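Local coordinates for protein fiber (Bovine adenovirus 4, PDB 4UE0) that forms the trimeric head domain of the viral fibre, the capsid protein that probably attaches the virus to a receptor on the host cell, at residues R12-Q26 / V49-I63. Sequence-based numbering, arbitrary orientation. Where two conformers were deposited one is given.
Sequences RVVGFMDFIIALGWQ and VTTIYFQADSGLESI
Arg12 reaches across from strand 8-16, outermost of its sheet within this chain, and spends a single nitrogen on two acceptors. Its NH1 forms a salt bridge with Asp57 OD1 at 3.0 Å, using the oxygen's anti lone pair, and donates to Gln55 O at 2.9 Å; NH2 donates to the same oxygen at 3.3 Å, completing a two-nitrogen end-on grip. Both acceptors lie in the guanidinium plane, which stands at 77° to the Phe54 ring beside it. Asp57 also N-caps helix 58-61: its OD2 accepts hydrogen bonds from Leu60 N, above the carboxylate plane, and from a water that itself accepts from Trp25 NE1.

The Trp25 indole lies with one face over the first turn of this helix. Its CZ2 comes 3.3 Å from Gly59 CA, possible because glycine has no beta carbon, while Leu60 CA makes a CH-pi contact with the five-membered ring and Ile63 CG2 packs near CE3. Val14 CG2 sits over the centre of the Phe54 ring, 3.7 Å from its centroid, and Leu23 CD1 meets Phe54 CZ. At the turn end, Phe16, with CG anti to the backbone N (chi1 -172°), takes Ile52 CA over one face and points its edge into the Tyr53 face, a T-shaped pair with planes at 83°. Ile52 CD1 meets the Phe19 ring at its edge, 3.9 Å from CE2.

Hairpin 12-26, part of one four-stranded sheet, thus packs across strand 51-55 of the other in a beta sandwich: an apolar interior, with the ion pair and bridging water tying the capped helix to its margin.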
loop_
_atom_site.group_PDB
_atom_site.type_symbol
_atom_site.label_atom_id
_atom_site.label_comp_id
_atom_site.label_asym_id
_atom_site.label_seq_id
_atom_site.Cartn_x
_atom_site.Cartn_y
_atom_site.Cartn_z
ATOM N N ARG A 12 13.885 11.835 3.436
ATOM C CA ARG A 12 15.246 11.764 2.932
ATOM C C ARG A 12 15.177 11.471 1.446
ATOM O O ARG A 12 14.580 10.483 1.019
ATOM C CB ARG A 12 15.997 10.644 3.653
ATOM C CG ARG A 12 17.344 10.261 3.069
ATOM C CD ARG A 12 18.295 11.451 3.043
ATOM N NE ARG A 12 19.540 11.085 2.381
ATOM C CZ ARG A 12 20.501 10.361 2.948
ATOM N NH1 ARG A 12 20.400 9.958 4.215
ATOM N NH2 ARG A 12 21.570 10.034 2.239
ATOM N N VAL A 13 15.793 12.340 0.666
ATOM C CA VAL A 13 15.987 12.111 -0.732
ATOM C C VAL A 13 17.360 11.466 -0.887
ATOM O O VAL A 13 18.329 11.929 -0.269
ATOM C CB VAL A 13 15.858 13.431 -1.496
ATOM C CG1 VAL A 13 16.285 13.250 -2.928
ATOM C CG2 VAL A 13 14.429 13.942 -1.419
ATOM N N VAL A 14 17.436 10.382 -1.649
ATOM C CA VAL A 14 18.697 9.679 -1.882
ATOM C C VAL A 14 19.004 9.689 -3.366
ATOM O O VAL A 14 18.230 9.156 -4.159
ATOM C CB VAL A 14 18.587 8.215 -1.415
ATOM C CG1 VAL A 14 19.891 7.458 -1.648
ATOM C CG2 VAL A 14 18.211 8.153 0.053
ATOM N N GLY A 15 20.144 10.264 -3.733
ATOM C CA GLY A 15 20.683 10.078 -5.071
ATOM C C GLY A 15 21.473 8.780 -5.117
ATOM O O GLY A 15 22.385 8.575 -4.327
ATOM N N PHE A 16 21.112 7.882 -6.019
ATOM C CA PHE A 16 21.788 6.600 -6.129
ATOM C C PHE A 16 22.007 6.335 -7.591
ATOM O O PHE A 16 21.067 6.308 -8.372
ATOM C CB PHE A 16 20.980 5.466 -5.524
ATOM C CG PHE A 16 21.737 4.172 -5.448
ATOM C CD1 PHE A 16 22.679 3.979 -4.467
ATOM C CD2 PHE A 16 21.519 3.174 -6.356
ATOM C CE1 PHE A 16 23.406 2.812 -4.402
ATOM C CE2 PHE A 16 22.238 1.996 -6.296
ATOM C CZ PHE A 16 23.196 1.818 -5.286
ATOM N N MET A 17 23.300 6.186 -7.845
ATOM C CA MET A 17 23.835 6.332 -9.118
ATOM C C MET A 17 23.168 7.613 -9.643
ATOM O O MET A 17 23.210 8.662 -8.942
ATOM C CB MET A 17 23.585 5.035 -9.873
ATOM C CG MET A 17 24.054 3.824 -9.027
ATOM S SD MET A 17 25.858 3.577 -8.819
ATOM C CE MET A 17 26.152 2.890 -7.181
ATOM N N ASP A 18 22.541 7.490 -10.820
ATOM C CA ASP A 18 22.054 8.566 -11.645
ATOM C C ASP A 18 20.531 8.727 -11.493
ATOM O O ASP A 18 19.899 9.295 -12.385
ATOM C CB ASP A 18 22.443 8.199 -13.094
ATOM C CG ASP A 18 22.481 9.384 -14.049
ATOM O OD1 ASP A 18 22.642 10.555 -13.638
ATOM O OD2 ASP A 18 22.279 9.095 -15.247
ATOM N N PHE A 19 19.934 8.256 -10.388
ATOM C CA PHE A 19 18.502 8.465 -10.158
ATOM C C PHE A 19 18.262 8.806 -8.681
ATOM O O PHE A 19 19.192 8.817 -7.849
ATOM C CB PHE A 19 17.652 7.288 -10.683
ATOM C CG PHE A 19 17.873 5.978 -9.958
ATOM C CD1 PHE A 19 18.870 5.093 -10.368
ATOM C CD2 PHE A 19 17.075 5.613 -8.862
ATOM C CE1 PHE A 19 19.068 3.877 -9.729
ATOM C CE2 PHE A 19 17.275 4.401 -8.221
ATOM C CZ PHE A 19 18.294 3.560 -8.635
ATOM N N ILE A 20 17.020 9.167 -8.368
ATOM C CA ILE A 20 16.583 9.621 -7.029
ATOM C C ILE A 20 15.540 8.662 -6.512
ATOM O O ILE A 20 14.648 8.233 -7.253
ATOM C CB ILE A 20 15.840 11.010 -7.119
ATOM C CG1 ILE A 20 16.824 12.131 -7.382
ATOM C CG2 ILE A 20 15.014 11.351 -5.857
ATOM C CD1 ILE A 20 17.712 12.501 -6.211
ATOM N N ILE A 21 15.632 8.379 -5.212
ATOM C CA ILE A 21 14.519 7.808 -4.480
ATOM C C ILE A 21 14.219 8.721 -3.311
ATOM O O ILE A 21 15.102 9.433 -2.812
ATOM C CB ILE A 21 14.741 6.390 -3.976
ATOM C CG1 ILE A 21 15.817 6.293 -2.919
ATOM C CG2 ILE A 21 14.965 5.469 -5.125
ATOM C CD1 ILE A 21 15.722 4.999 -2.147
ATOM N N ALA A 22 12.949 8.769 -2.924
ATOM C CA ALA A 22 12.522 9.671 -1.860
ATOM C C ALA A 22 11.781 8.875 -0.797
ATOM O O ALA A 22 10.723 8.296 -1.062
ATOM C CB ALA A 22 11.678 10.811 -2.395
ATOM N N LEU A 23 12.373 8.857 0.389
ATOM C CA LEU A 23 11.885 8.103 1.546
ATOM C C LEU A 23 11.248 9.004 2.576
ATOM O O LEU A 23 11.707 10.126 2.796
ATOM C CB LEU A 23 13.028 7.349 2.197
ATOM C CG LEU A 23 13.786 6.371 1.304
ATOM C CD1 LEU A 23 15.082 5.913 1.980
ATOM C CD2 LEU A 23 12.892 5.193 0.999
ATOM N N GLY A 24 10.195 8.494 3.184
ATOM C CA GLY A 24 9.557 9.129 4.321
ATOM C C GLY A 24 9.513 8.143 5.447
ATOM O O GLY A 24 9.450 6.925 5.233
ATOM N N TRP A 25 9.555 8.641 6.661
ATOM C CA TRP A 25 9.460 7.785 7.832
ATOM C C TRP A 25 8.595 8.441 8.884
ATOM O O TRP A 25 8.456 9.687 8.919
ATOM C CB TRP A 25 10.857 7.461 8.388
ATOM C CG TRP A 25 11.630 8.677 8.830
ATOM C CD1 TRP A 25 12.529 9.420 8.081
ATOM C CD2 TRP A 25 11.559 9.310 10.107
ATOM N NE1 TRP A 25 13.003 10.466 8.834
ATOM C CE2 TRP A 25 12.423 10.423 10.076
ATOM C CE3 TRP A 25 10.845 9.046 11.280
ATOM C CZ2 TRP A 25 12.595 11.279 11.189
ATOM C CZ3 TRP A 25 11.010 9.898 12.386
ATOM C CH2 TRP A 25 11.882 10.993 12.333
ATOM N N GLN A 26 7.978 7.597 9.717
ATOM C CA GLN A 26 7.166 8.074 10.847
ATOM C C GLN A 26 7.291 7.100 12.009
ATOM O O GLN A 26 7.424 5.879 11.823
ATOM C CB GLN A 26 5.662 8.233 10.509
ATOM C CG GLN A 26 5.295 8.729 9.119
ATOM C CD GLN A 26 3.886 8.301 8.708
ATOM O OE1 GLN A 26 3.631 7.949 7.547
ATOM N NE2 GLN A 26 2.966 8.310 9.670
ATOM N N VAL A 49 19.411 -2.564 -11.046
ATOM C CA VAL A 49 19.835 -2.645 -9.668
ATOM C C VAL A 49 19.071 -3.688 -8.872
ATOM O O VAL A 49 17.872 -3.950 -9.090
ATOM C CB VAL A 49 19.781 -1.316 -8.915
ATOM C CG1 VAL A 49 20.616 -0.249 -9.584
ATOM C CG2 VAL A 49 18.382 -0.854 -8.748
ATOM N N THR A 50 19.799 -4.289 -7.934
ATOM C CA THR A 50 19.218 -5.172 -6.946
ATOM C C THR A 50 19.248 -4.553 -5.565
ATOM O O THR A 50 18.498 -4.982 -4.691
ATOM C CB THR A 50 19.932 -6.541 -6.900
ATOM O OG1 THR A 50 21.339 -6.359 -6.717
ATOM C CG2 THR A 50 19.721 -7.275 -8.179
ATOM N N THR A 51 20.138 -3.604 -5.342
ATOM C CA THR A 51 20.316 -3.009 -4.017
ATOM C C THR A 51 20.532 -1.516 -4.139
ATOM O O THR A 51 21.305 -1.080 -4.998
ATOM C CB THR A 51 21.532 -3.606 -3.264
ATOM O OG1 THR A 51 21.490 -5.042 -3.309
ATOM C CG2 THR A 51 21.607 -3.101 -1.841
ATOM N N ILE A 52 19.832 -0.745 -3.314
ATOM C CA ILE A 52 20.085 0.673 -3.141
ATOM C C ILE A 52 20.548 0.862 -1.714
ATOM O O ILE A 52 19.895 0.403 -0.787
ATOM C CB ILE A 52 18.820 1.510 -3.394
ATOM C CG1 ILE A 52 18.382 1.380 -4.850
ATOM C CG2 ILE A 52 19.054 2.952 -3.024
ATOM C CD1 ILE A 52 17.013 1.986 -5.131
ATOM N N TYR A 53 21.703 1.499 -1.536
ATOM C CA TYR A 53 22.248 1.703 -0.200
ATOM C C TYR A 53 22.704 3.147 -0.057
ATOM O O TYR A 53 22.989 3.835 -1.044
ATOM C CB TYR A 53 23.406 0.726 0.060
ATOM C CG TYR A 53 24.498 0.831 -0.934
ATOM C CD1 TYR A 53 25.413 1.886 -0.895
ATOM C CD2 TYR A 53 24.593 -0.072 -1.967
ATOM C CE1 TYR A 53 26.364 2.026 -1.859
ATOM C CE2 TYR A 53 25.597 0.043 -2.916
ATOM C CZ TYR A 53 26.478 1.113 -2.862
ATOM O OH TYR A 53 27.457 1.250 -3.833
ATOM N N PHE A 54 22.804 3.596 1.177
ATOM C CA PHE A 54 23.179 4.952 1.469
ATOM C C PHE A 54 23.414 5.083 2.967
ATOM O O PHE A 54 23.043 4.222 3.759
ATOM C CB PHE A 54 22.087 5.935 0.998
ATOM C CG PHE A 54 20.751 5.700 1.637
ATOM C CD1 PHE A 54 19.872 4.745 1.122
ATOM C CD2 PHE A 54 20.385 6.426 2.755
ATOM C CE1 PHE A 54 18.657 4.526 1.727
ATOM C CE2 PHE A 54 19.177 6.221 3.357
ATOM C CZ PHE A 54 18.312 5.276 2.847
ATOM N N GLN A 55 24.011 6.198 3.335
ATOM C CA GLN A 55 24.301 6.474 4.728
ATOM C C GLN A 55 23.138 7.272 5.301
ATOM O O GLN A 55 22.714 8.297 4.744
ATOM C CB GLN A 55 25.639 7.190 4.863
ATOM C CG GLN A 55 26.251 7.151 6.246
ATOM C CD GLN A 55 27.651 7.728 6.238
ATOM O OE1 GLN A 55 28.167 8.138 5.190
ATOM N NE2 GLN A 55 28.276 7.761 7.400
ATOM N N ALA A 56 22.608 6.777 6.413
ATOM C CA ALA A 56 21.393 7.322 6.977
ATOM C C ALA A 56 21.687 8.514 7.789
ATOM O O ALA A 56 22.720 8.584 8.444
ATOM C CB ALA A 56 20.691 6.307 7.853
ATOM N N ASP A 57 20.708 9.408 7.754
ATOM C CA ASP A 57 20.575 10.532 8.658
ATOM C C ASP A 57 19.965 10.064 9.996
ATOM O O ASP A 57 19.369 8.974 10.108
ATOM C CB ASP A 57 19.652 11.578 7.996
ATOM C CG ASP A 57 18.341 10.955 7.456
ATOM O OD1 ASP A 57 18.357 10.287 6.409
ATOM O OD2 ASP A 57 17.307 11.138 8.102
ATOM N N SER A 58 20.083 10.919 11.010
ATOM C CA SER A 58 19.546 10.632 12.347
ATOM C C SER A 58 18.055 10.243 12.351
ATOM O O SER A 58 17.635 9.299 13.065
ATOM C CB SER A 58 19.746 11.864 13.236
ATOM O OG SER A 58 19.019 12.994 12.742
ATOM N N GLY A 59 17.269 10.995 11.572
ATOM C CA GLY A 59 15.831 10.788 11.523
ATOM C C GLY A 59 15.532 9.369 11.067
ATOM O O GLY A 59 14.839 8.599 11.726
ATOM N N LEU A 60 16.096 8.998 9.937
ATOM C CA LEU A 60 15.785 7.707 9.363
ATOM C C LEU A 60 16.317 6.566 10.216
ATOM O O LEU A 60 15.688 5.502 10.372
ATOM C CB LEU A 60 16.379 7.656 7.980
ATOM C CG LEU A 60 15.920 6.561 7.070
ATOM C CD1 LEU A 60 14.400 6.399 6.981
ATOM C CD2 LEU A 60 16.492 6.891 5.714
ATOM N N GLU A 61 17.499 6.760 10.777
ATOM C CA GLU A 61 18.053 5.709 11.594
ATOM C C GLU A 61 17.107 5.390 12.762
ATOM O O GLU A 61 17.130 4.261 13.257
ATOM C CB GLU A 61 19.413 6.084 12.151
ATOM C CG GLU A 61 20.606 5.874 11.239
ATOM C CD GLU A 61 21.914 6.058 11.988
ATOM O OE1 GLU A 61 22.165 7.190 12.441
ATOM O OE2 GLU A 61 22.678 5.086 12.139
ATOM N N SER A 62 16.302 6.374 13.207
ATOM C CA SER A 62 15.475 6.222 14.410
ATOM C C SER A 62 14.375 5.174 14.276
ATOM O O SER A 62 13.827 4.749 15.299
ATOM C CB SER A 62 14.905 7.587 14.863
ATOM O OG SER A 62 13.846 8.103 14.044
ATOM N N ILE A 63 14.037 4.755 13.053
ATOM C CA ILE A 63 12.957 3.797 12.893
ATOM C C ILE A 63 13.473 2.351 12.914
ATOM O O ILE A 63 12.670 1.398 12.905
ATOM C CB ILE A 63 12.097 4.050 11.617
ATOM C CG1 ILE A 63 12.879 3.736 10.330
ATOM C CG2 ILE A 63 11.512 5.458 11.603
ATOM C CD1 ILE A 63 12.023 3.670 9.101
HETATM O O HOH W 1 14.840 12.287 7.862
#